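Local coordinates for protein TagI restriction endonuclease (Thermocrispum agreste, PDB 6GHS) that probably cleaves DNA carrying modified cytosines, joining an SRA domain thought to recognise the modified base to an HNH nuclease domain, at residues A[208-213]-A[247-253]; A[258-262]-A[272-276]; A[262-268]-A[295-299]. All blocks are in the same frame, centred on the assembly; numbering follows the deposited sequence.

Interaction 1. Residues A[208-213]-A[247-253]; sequences HRCQVC and LCLCPND. With ZN (zinc ion), chain B.
Cys210 and Cys213 face Cys250 and Asp253, and the four side chains close round a zinc ion with three sulfurs and one carboxylate oxygen. The first pair is a CxxC knuckle, and the site is reminiscent of the structural, usually four-cysteine, zinc sites of some HNH nucleases, with an aspartate as fourth ligand. Asp253 OD2 lies 1.9 Å from the zinc, while Asp253 OD1 is in a salt bridge with Arg256, which probably steadies the carboxylate. Cys210 SG, besides binding the metal, takes the backbone N-H groups of Val212, Cys213 and Cys250; the bond from Cys250 N to Cys210 SG is 3.3 Å long and nearly straight (165°). These donors would be expected to spread its negative charge. Cys250 is the N-cap of helix 251-258, its SG accepting from Asp253 N at 3.5 Å.

Gln211 fastens the other end. Its backbone N donates to Cys248 O at 2.8 Å, and its CB and CG lie over that same carbonyl oxygen. With CG beside the backbone N (chi1 -66°) and the chain extended beyond it, CD passes Leu247 CD2 at 3.9 Å. At the tip the branches part: OE1 accepts from Cys248 N at 2.9 Å, with the donor tilted 15° from the amide carbonyl plane, and NE2 is bonded to Arg283 O. Between the two ends, Val212 CG2 meets Leu249 CD2 at 3.7 Å.

The knuckle thus lies over the last strand and helix start of a beta-beta-alpha unit. Strand 223-229 pairs with Leu247 and Leu249, helix 196-206 packs against Cys248 and Gln211, and helix 251-258 supports both leucines through Phe257.

Interaction 2. Residues A[258-262]-A[272-276]; sequences DNGAL and NALNG. With NA (sodium ion), chain C.
Ala273, the middle residue of an Asx turn begun by Asn272, leans on Gly260 and Ala261; the turn is set in the link between strands 269-271 and 278-281 of a small antiparallel sheet. The tight part is compact and largely made with backbone. Ala273 CB points toward segment 258-262 and rests on Gly260 O at 3.4 Å, and Ala273 N gives a weak hydrogen bond to Ala261 O, 3.3 Å long and bent to 142°. Gly260 turns the chain here with a positive phi of 60°.

The outer side is looser. At the exposed margin, Leu274 CD2 lies 3.6 Å from Gly260 O, while its CG lies near Ala261 CB. Asn275 and Gly276 swing out toward solvent, and the turn is held there from within. Asn272 carries CG opposite its own backbone N (chi1 -175°), which brings OD1 round to meet the N-H of Leu274. That bond is 2.8 Å from Leu274 N to Asn272 OD1 and lies in the carbonyl plane. The second subunit borders the contact as well: its Gln98 bonds to Asn259, and its Asp220 packs on Leu274.

Asp258, at the far end of its segment, takes no part in the packing and holds a sodium ion instead. Its OD2 binds the sodium ion at 2.7 Å, while water 1, also on the ion, donates to Asp258 OD1 at 2.8 Å.

Interaction 3. Residues A[262-268]-A[295-299]; sequences LYITDDL and IRYHR
Short strand 263-264 and the type I turn from Thr265 to Leu268 lie alongside the last turns of helix 292-299, closest at Tyr263 and Arg299, whose CA atoms are 5.6 Å apart. Arg299 does most of the gripping. With its chain bent at chi3 (-63°), its guanidinium comes edge-on to Ile264 O and takes that oxygen with two nitrogens, NE at 3.1 Å and NH2 at a slightly longer reach. NH2 also forms a nearly straight salt bridge to Asp266 OD1, 3.1 Å away and met from above the carboxylate plane. The same OD1 is approached by Arg296 NE at 3.0 Å in a weak, bent bond, so one carboxylate oxygen links two arginines about one helical turn apart. Nearer the backbone, Arg299 CG lies 3.7 Å from Tyr263 CD2. A leucine in place of Arg299 would probably leave Ile264 O without its two donors and Asp266 with just the weaker arginine.

Beside this polar edge the contact is apolar: Ile295 CD1 touches both Ile264 CG2, at 3.7 Å, and Leu268 CD2. A water joins Ile264 N, Ile295 O and His298 ND1 across the seam, while Leu262 O lies at the edge of the His298 ring, 3.4 Å from CE1.

His298 also ties the helix to a neighbouring element: it stacks on the ring of Phe257 and bonds through NE2 to that residue's carbonyl. Helix 292-299 thus packs on both helix 251-258 and the edge strand 263-264, which touch each other through Phe257 and Ile264; the strand itself pairs with strand 269-271.

Going along the chain from the N terminus, interaction 1 comes first, closing a loop of 33 residues that contains strands 217-218 and 223-229 and tying the segment after helix 196-206 to the start of helix 251-258. Interactions 2 and 3 both open after it has closed, and these two cross: segment 272-276 falls between the two halves of interaction 3, and Leu262 belongs to both. Interaction 2 closes a short loop round strands 263-264 and 269-271; interaction 3 brings helix 292-299 back onto the first of them. Leu262 CD1 against Asp253 O, and Leu247 CD1 against Ile264 CD1, join the zinc-bearing unit to this second small sheet, while interactions 1 and 2 also face the second subunit.

Interaction 1. Residues A[208-213]-A[247-253]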
loop_
_atom_site.group_PDB
_atom_site.type_symbol
_atom_site.label_atom_id
_atom_site.label_comp_id
_atom_site.label_asym_id
_atom_site.label_seq_id
_atom_site.Cartn_x
_atom_site.Cartn_y
_atom_site.Cartn_z
ATOM N N HIS A 208 15.518 -1.514 -11.790
ATOM C CA HIS A 208 15.046 -1.657 -10.415
ATOM C C HIS A 208 16.096 -1.401 -9.305
ATOM O O HIS A 208 15.976 -1.938 -8.206
ATOM C CB HIS A 208 14.398 -3.035 -10.260
ATOM C CG HIS A 208 13.354 -3.318 -11.286
ATOM N ND1 HIS A 208 12.040 -2.940 -11.132
ATOM C CD2 HIS A 208 13.432 -3.930 -12.488
ATOM C CE1 HIS A 208 11.348 -3.320 -12.190
ATOM N NE2 HIS A 208 12.169 -3.927 -13.025
ATOM N N ARG A 209 17.107 -0.579 -9.587
ATOM C CA ARG A 209 18.111 -0.235 -8.586
ATOM C C ARG A 209 17.663 1.023 -7.920
ATOM O O ARG A 209 17.291 1.986 -8.590
ATOM C CB ARG A 209 19.479 0.024 -9.193
ATOM C CG ARG A 209 20.223 -1.233 -9.581
ATOM C CD ARG A 209 21.545 -0.915 -10.273
ATOM N NE ARG A 209 22.630 -0.732 -9.305
ATOM C CZ ARG A 209 23.360 -1.714 -8.760
ATOM N NH1 ARG A 209 23.149 -3.006 -9.056
ATOM N NH2 ARG A 209 24.322 -1.394 -7.892
ATOM N N CYS A 210 17.719 1.018 -6.594
ATOM C CA CYS A 210 17.416 2.198 -5.823
ATOM C C CYS A 210 18.423 3.279 -6.146
ATOM O O CYS A 210 19.641 3.053 -6.098
ATOM C CB CYS A 210 17.465 1.906 -4.339
ATOM S SG CYS A 210 16.950 3.322 -3.362
ATOM N N GLN A 211 17.900 4.457 -6.468
ATOM C CA GLN A 211 18.742 5.601 -6.768
ATOM C C GLN A 211 19.497 6.121 -5.530
ATOM O O GLN A 211 20.478 6.842 -5.661
ATOM C CB GLN A 211 17.933 6.708 -7.451
ATOM C CG GLN A 211 17.425 6.319 -8.834
ATOM C CD GLN A 211 16.800 7.475 -9.608
ATOM O OE1 GLN A 211 15.620 7.427 -9.960
ATOM N NE2 GLN A 211 17.594 8.515 -9.889
ATOM N N VAL A 212 19.066 5.732 -4.334
ATOM C CA VAL A 212 19.719 6.169 -3.099
ATOM C C VAL A 212 20.743 5.162 -2.570
ATOM O O VAL A 212 21.892 5.542 -2.362
ATOM C CB VAL A 212 18.678 6.465 -2.010
ATOM C CG1 VAL A 212 19.374 6.855 -0.714
ATOM C CG2 VAL A 212 17.715 7.554 -2.488
ATOM N N CYS A 213 20.320 3.911 -2.340
ATOM C CA CYS A 213 21.167 2.880 -1.687
ATOM C C CYS A 213 21.756 1.832 -2.642
ATOM O O CYS A 213 22.536 0.971 -2.219
ATOM C CB CYS A 213 20.414 2.178 -0.535
ATOM S SG CYS A 213 19.086 1.076 -1.042
ATOM N N LEU A 247 11.541 8.934 -8.976
ATOM C CA LEU A 247 12.768 8.186 -8.682
ATOM C C LEU A 247 12.451 6.709 -8.503
ATOM O O LEU A 247 11.442 6.366 -7.892
ATOM C CB LEU A 247 13.411 8.675 -7.385
ATOM C CG LEU A 247 13.746 10.157 -7.237
ATOM C CD1 LEU A 247 13.930 10.486 -5.759
ATOM C CD2 LEU A 247 14.988 10.504 -8.034
ATOM N N CYS A 248 13.319 5.844 -9.016
ATOM C CA CYS A 248 13.283 4.419 -8.679
ATOM C C CYS A 248 13.965 4.208 -7.316
ATOM O O CYS A 248 15.136 4.535 -7.151
ATOM C CB CYS A 248 13.999 3.616 -9.763
ATOM S SG CYS A 248 14.134 1.848 -9.453
ATOM N N LEU A 249 13.220 3.674 -6.349
ATOM C CA LEU A 249 13.710 3.459 -4.980
ATOM C C LEU A 249 13.323 2.104 -4.407
ATOM O O LEU A 249 12.290 1.553 -4.771
ATOM C CB LEU A 249 13.115 4.492 -4.041
ATOM C CG LEU A 249 13.319 5.959 -4.346
ATOM C CD1 LEU A 249 12.556 6.771 -3.312
ATOM C CD2 LEU A 249 14.791 6.313 -4.314
ATOM N N CYS A 250 14.113 1.610 -3.451
ATOM C CA CYS A 250 13.752 0.413 -2.702
ATOM C C CYS A 250 12.649 0.820 -1.744
ATOM O O CYS A 250 12.500 2.011 -1.451
ATOM C CB CYS A 250 14.935 -0.157 -1.924
ATOM S SG CYS A 250 15.639 1.010 -0.761
ATOM N N PRO A 251 11.857 -0.147 -1.259
ATOM C CA PRO A 251 10.764 0.187 -0.333
ATOM C C PRO A 251 11.153 0.981 0.904
ATOM O O PRO A 251 10.396 1.865 1.283
ATOM C CB PRO A 251 10.229 -1.173 0.066
ATOM C CG PRO A 251 10.452 -1.993 -1.152
ATOM C CD PRO A 251 11.730 -1.522 -1.770
ATOM N N ASN A 252 12.316 0.682 1.502
ATOM C CA ASN A 252 12.820 1.408 2.695
ATOM C C ASN A 252 13.084 2.875 2.378
ATOM O O ASN A 252 12.613 3.753 3.097
ATOM C CB ASN A 252 14.104 0.774 3.285
ATOM C CG ASN A 252 13.850 -0.548 4.004
ATOM O OD1 ASN A 252 12.759 -1.093 3.958
ATOM N ND2 ASN A 252 14.876 -1.074 4.656
ATOM N N ASP A 253 13.809 3.141 1.300
ATOM C CA ASP A 253 14.099 4.527 0.940
ATOM C C ASP A 253 12.876 5.314 0.479
ATOM O O ASP A 253 12.799 6.510 0.752
ATOM C CB ASP A 253 15.243 4.627 -0.075
ATOM C CG ASP A 253 16.595 4.259 0.535
ATOM O OD1 ASP A 253 16.827 4.540 1.721
ATOM O OD2 ASP A 253 17.437 3.672 -0.166
HETATM ZN ZN ZN B . 17.486 2.174 -1.293
#

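Interaction 2. Residues A[258-262]-A[272-276]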
loop_
_atom_site.group_PDB
_atom_site.type_symbol
_atom_site.label_atom_id
_atom_site.label_comp_id
_atom_site.label_asym_id
_atom_site.label_seq_id
_atom_site.Cartn_x
_atom_site.Cartn_y
_atom_site.Cartn_z
ATOM N N ASP A 258 9.402 10.003 1.519
ATOM C CA ASP A 258 8.042 10.589 1.641
ATOM C C ASP A 258 7.732 11.156 3.044
ATOM O O ASP A 258 6.717 11.820 3.216
ATOM C CB ASP A 258 6.950 9.554 1.276
ATOM C CG ASP A 258 6.891 9.228 -0.217
ATOM O OD1 ASP A 258 7.835 9.513 -0.956
ATOM O OD2 ASP A 258 5.882 8.671 -0.688
ATOM N N ASN A 259 8.574 10.881 4.046
ATOM C CA ASN A 259 8.338 11.352 5.427
ATOM C C ASN A 259 9.533 12.058 6.065
ATOM O O ASN A 259 9.930 11.720 7.188
ATOM C CB ASN A 259 7.924 10.171 6.285
ATOM C CG ASN A 259 6.704 9.499 5.747
ATOM O OD1 ASN A 259 5.604 10.016 5.892
ATOM N ND2 ASN A 259 6.889 8.365 5.082
ATOM N N GLY A 260 10.094 13.025 5.334
ATOM C CA GLY A 260 11.132 13.938 5.836
ATOM C C GLY A 260 12.454 13.372 6.347
ATOM O O GLY A 260 13.043 13.961 7.259
ATOM N N ALA A 261 12.920 12.246 5.798
ATOM C CA ALA A 261 14.209 11.638 6.219
ATOM C C ALA A 261 15.342 11.696 5.152
ATOM O O ALA A 261 16.492 11.309 5.419
ATOM C CB ALA A 261 13.971 10.207 6.679
ATOM N N LEU A 262 15.001 12.179 3.955
ATOM C CA LEU A 262 15.932 12.368 2.858
ATOM C C LEU A 262 15.537 13.642 2.114
ATOM O O LEU A 262 14.354 13.964 2.005
ATOM C CB LEU A 262 15.839 11.201 1.888
ATOM C CG LEU A 262 16.223 9.827 2.427
ATOM C CD1 LEU A 262 15.735 8.717 1.497
ATOM C CD2 LEU A 262 17.728 9.748 2.676
ATOM N N ASN A 272 20.715 13.146 4.514
ATOM C CA ASN A 272 19.851 12.732 5.622
ATOM C C ASN A 272 19.242 13.975 6.280
ATOM O O ASN A 272 19.914 14.703 7.004
ATOM C CB ASN A 272 20.660 11.918 6.637
ATOM C CG ASN A 272 19.815 11.345 7.782
ATOM O OD1 ASN A 272 18.835 11.936 8.245
ATOM N ND2 ASN A 272 20.228 10.183 8.261
ATOM N N ALA A 273 17.959 14.193 6.037
ATOM C CA ALA A 273 17.248 15.333 6.598
ATOM C C ALA A 273 17.150 15.354 8.137
ATOM O O ALA A 273 16.974 16.418 8.724
ATOM C CB ALA A 273 15.859 15.419 5.989
ATOM N N LEU A 274 17.251 14.206 8.792
ATOM C CA LEU A 274 17.112 14.166 10.242
ATOM C C LEU A 274 18.322 14.733 10.948
ATOM O O LEU A 274 18.179 15.452 11.936
ATOM C CB LEU A 274 16.868 12.739 10.743
ATOM C CG LEU A 274 15.644 11.976 10.214
ATOM C CD1 LEU A 274 15.531 10.618 10.901
ATOM C CD2 LEU A 274 14.358 12.771 10.374
ATOM N N ASN A 275 19.510 14.394 10.463
ATOM C CA ASN A 275 20.747 14.832 11.115
ATOM C C ASN A 275 21.651 15.725 10.260
ATOM O O ASN A 275 22.711 16.125 10.736
ATOM C CB ASN A 275 21.529 13.619 11.647
ATOM C CG ASN A 275 22.015 12.703 10.549
ATOM O OD1 ASN A 275 22.071 13.082 9.389
ATOM N ND2 ASN A 275 22.370 11.487 10.913
ATOM N N GLY A 276 21.253 16.018 9.017
ATOM C CA GLY A 276 22.045 16.861 8.103
ATOM C C GLY A 276 23.179 16.180 7.347
ATOM O O GLY A 276 23.732 16.754 6.402
HETATM NA NA NA C . 5.259 8.923 -3.264
HETATM O O HOH W 1 7.198 9.415 -3.661
HETATM O O HOH W 2 4.251 7.068 -2.630
HETATM O O HOH W 3 4.718 7.236 -5.561
#

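Interaction 3. Residues A[262-268]-A[295-299]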
loop_
_atom_site.group_PDB
_atom_site.type_symbol
_atom_site.label_atom_id
_atom_site.label_comp_id
_atom_site.label_asym_id
_atom_site.label_seq_id
_atom_site.Cartn_x
_atom_site.Cartn_y
_atom_site.Cartn_z
ATOM N N LEU A 262 15.001 12.179 3.955
ATOM C CA LEU A 262 15.932 12.368 2.858
ATOM C C LEU A 262 15.537 13.642 2.114
ATOM O O LEU A 262 14.354 13.964 2.005
ATOM C CB LEU A 262 15.839 11.201 1.888
ATOM C CG LEU A 262 16.223 9.827 2.427
ATOM C CD1 LEU A 262 15.735 8.717 1.497
ATOM C CD2 LEU A 262 17.728 9.748 2.676
ATOM N N TYR A 263 16.529 14.390 1.645
ATOM C CA TYR A 263 16.320 15.340 0.566
ATOM C C TYR A 263 17.496 15.250 -0.358
ATOM O O TYR A 263 18.527 14.645 -0.025
ATOM C CB TYR A 263 16.095 16.787 1.058
ATOM C CG TYR A 263 17.267 17.476 1.747
ATOM C CD1 TYR A 263 17.380 17.461 3.134
ATOM C CD2 TYR A 263 18.238 18.163 1.014
ATOM C CE1 TYR A 263 18.429 18.082 3.781
ATOM C CE2 TYR A 263 19.298 18.786 1.652
ATOM C CZ TYR A 263 19.390 18.747 3.042
ATOM O OH TYR A 263 20.431 19.364 3.719
ATOM N N ILE A 264 17.307 15.858 -1.525
ATOM C CA ILE A 264 18.314 15.913 -2.570
ATOM C C ILE A 264 18.692 17.379 -2.771
ATOM O O ILE A 264 17.817 18.242 -2.760
ATOM C CB ILE A 264 17.800 15.277 -3.877
ATOM C CG1 ILE A 264 17.462 13.791 -3.655
ATOM C CG2 ILE A 264 18.845 15.382 -4.974
ATOM C CD1 ILE A 264 16.449 13.242 -4.642
ATOM N N THR A 265 19.999 17.634 -2.906
ATOM C CA THR A 265 20.549 18.968 -3.191
ATOM C C THR A 265 20.406 19.323 -4.661
ATOM O O THR A 265 20.098 18.471 -5.489
ATOM C CB THR A 265 22.055 19.056 -2.869
ATOM O OG1 THR A 265 22.738 17.979 -3.513
ATOM C CG2 THR A 265 22.298 18.993 -1.373
ATOM N N ASP A 266 20.639 20.595 -4.974
ATOM C CA ASP A 266 20.687 21.061 -6.360
ATOM C C ASP A 266 21.786 20.341 -7.151
ATOM O O ASP A 266 21.620 20.080 -8.348
ATOM C CB ASP A 266 20.917 22.578 -6.425
ATOM C CG ASP A 266 19.669 23.388 -6.109
ATOM O OD1 ASP A 266 18.536 22.935 -6.417
ATOM O OD2 ASP A 266 19.842 24.505 -5.571
ATOM N N ASP A 267 22.891 19.999 -6.489
ATOM C CA ASP A 267 23.947 19.259 -7.162
ATOM C C ASP A 267 23.780 17.733 -7.031
ATOM O O ASP A 267 24.756 16.995 -7.149
ATOM C CB ASP A 267 25.347 19.772 -6.746
ATOM C CG ASP A 267 25.702 19.481 -5.294
ATOM O OD1 ASP A 267 26.428 18.506 -5.045
ATOM O OD2 ASP A 267 25.295 20.245 -4.400
ATOM N N LEU A 268 22.542 17.270 -6.823
ATOM C CA LEU A 268 22.165 15.837 -6.791
ATOM C C LEU A 268 22.902 14.924 -5.799
ATOM O O LEU A 268 23.229 13.778 -6.112
ATOM C CB LEU A 268 22.174 15.234 -8.204
ATOM C CG LEU A 268 21.187 15.821 -9.219
ATOM C CD1 LEU A 268 21.171 14.961 -10.471
ATOM C CD2 LEU A 268 19.776 15.926 -8.666
ATOM N N ILE A 295 12.691 18.723 -7.390
ATOM C CA ILE A 295 13.595 18.483 -6.262
ATOM C C ILE A 295 13.496 19.605 -5.238
ATOM O O ILE A 295 13.301 19.345 -4.058
ATOM C CB ILE A 295 15.059 18.276 -6.715
ATOM C CG1 ILE A 295 15.163 16.926 -7.443
ATOM C CG2 ILE A 295 16.024 18.369 -5.525
ATOM C CD1 ILE A 295 16.566 16.397 -7.640
ATOM N N ARG A 296 13.623 20.844 -5.698
ATOM C CA ARG A 296 13.475 22.010 -4.824
ATOM C C ARG A 296 12.166 22.013 -4.062
ATOM O O ARG A 296 12.154 22.353 -2.887
ATOM C CB ARG A 296 13.587 23.319 -5.612
ATOM C CG ARG A 296 15.009 23.843 -5.742
ATOM C CD ARG A 296 15.106 24.900 -6.827
ATOM N NE ARG A 296 16.470 24.946 -7.344
ATOM C CZ ARG A 296 16.812 25.056 -8.627
ATOM N NH1 ARG A 296 15.894 25.138 -9.598
ATOM N NH2 ARG A 296 18.102 25.078 -8.945
ATOM N N TYR A 297 11.075 21.647 -4.736
ATOM C CA TYR A 297 9.731 21.596 -4.114
ATOM C C TYR A 297 9.673 20.595 -2.967
ATOM O O TYR A 297 9.177 20.905 -1.888
ATOM C CB TYR A 297 8.639 21.257 -5.146
ATOM C CG TYR A 297 7.236 21.441 -4.619
ATOM C CD1 TYR A 297 6.653 20.482 -3.784
ATOM C CD2 TYR A 297 6.487 22.583 -4.939
ATOM C CE1 TYR A 297 5.365 20.644 -3.279
ATOM C CE2 TYR A 297 5.194 22.761 -4.440
ATOM C CZ TYR A 297 4.635 21.785 -3.609
ATOM O OH TYR A 297 3.359 21.932 -3.105
ATOM N N HIS A 298 10.179 19.398 -3.219
ATOM C CA HIS A 298 10.233 18.346 -2.210
ATOM C C HIS A 298 11.057 18.754 -1.009
ATOM O O HIS A 298 10.650 18.524 0.114
ATOM C CB HIS A 298 10.818 17.063 -2.813
ATOM C CG HIS A 298 11.025 15.960 -1.823
ATOM N ND1 HIS A 298 12.225 15.757 -1.181
ATOM C CD2 HIS A 298 10.188 14.996 -1.377
ATOM C CE1 HIS A 298 12.121 14.713 -0.384
ATOM N NE2 HIS A 298 10.895 14.232 -0.485
ATOM N N ARG A 299 12.225 19.330 -1.262
ATOM C CA ARG A 299 13.091 19.870 -0.210
ATOM C C ARG A 299 12.331 20.889 0.659
ATOM O O ARG A 299 12.500 20.950 1.875
ATOM C CB ARG A 299 14.330 20.527 -0.843
ATOM C CG ARG A 299 15.541 20.575 0.065
ATOM C CD ARG A 299 16.596 21.518 -0.488
ATOM N NE ARG A 299 17.105 21.063 -1.784
ATOM C CZ ARG A 299 17.343 21.833 -2.851
ATOM N NH1 ARG A 299 17.106 23.146 -2.850
ATOM N NH2 ARG A 299 17.804 21.271 -3.962
HETATM O O HOH W 4 14.574 17.110 -2.109
#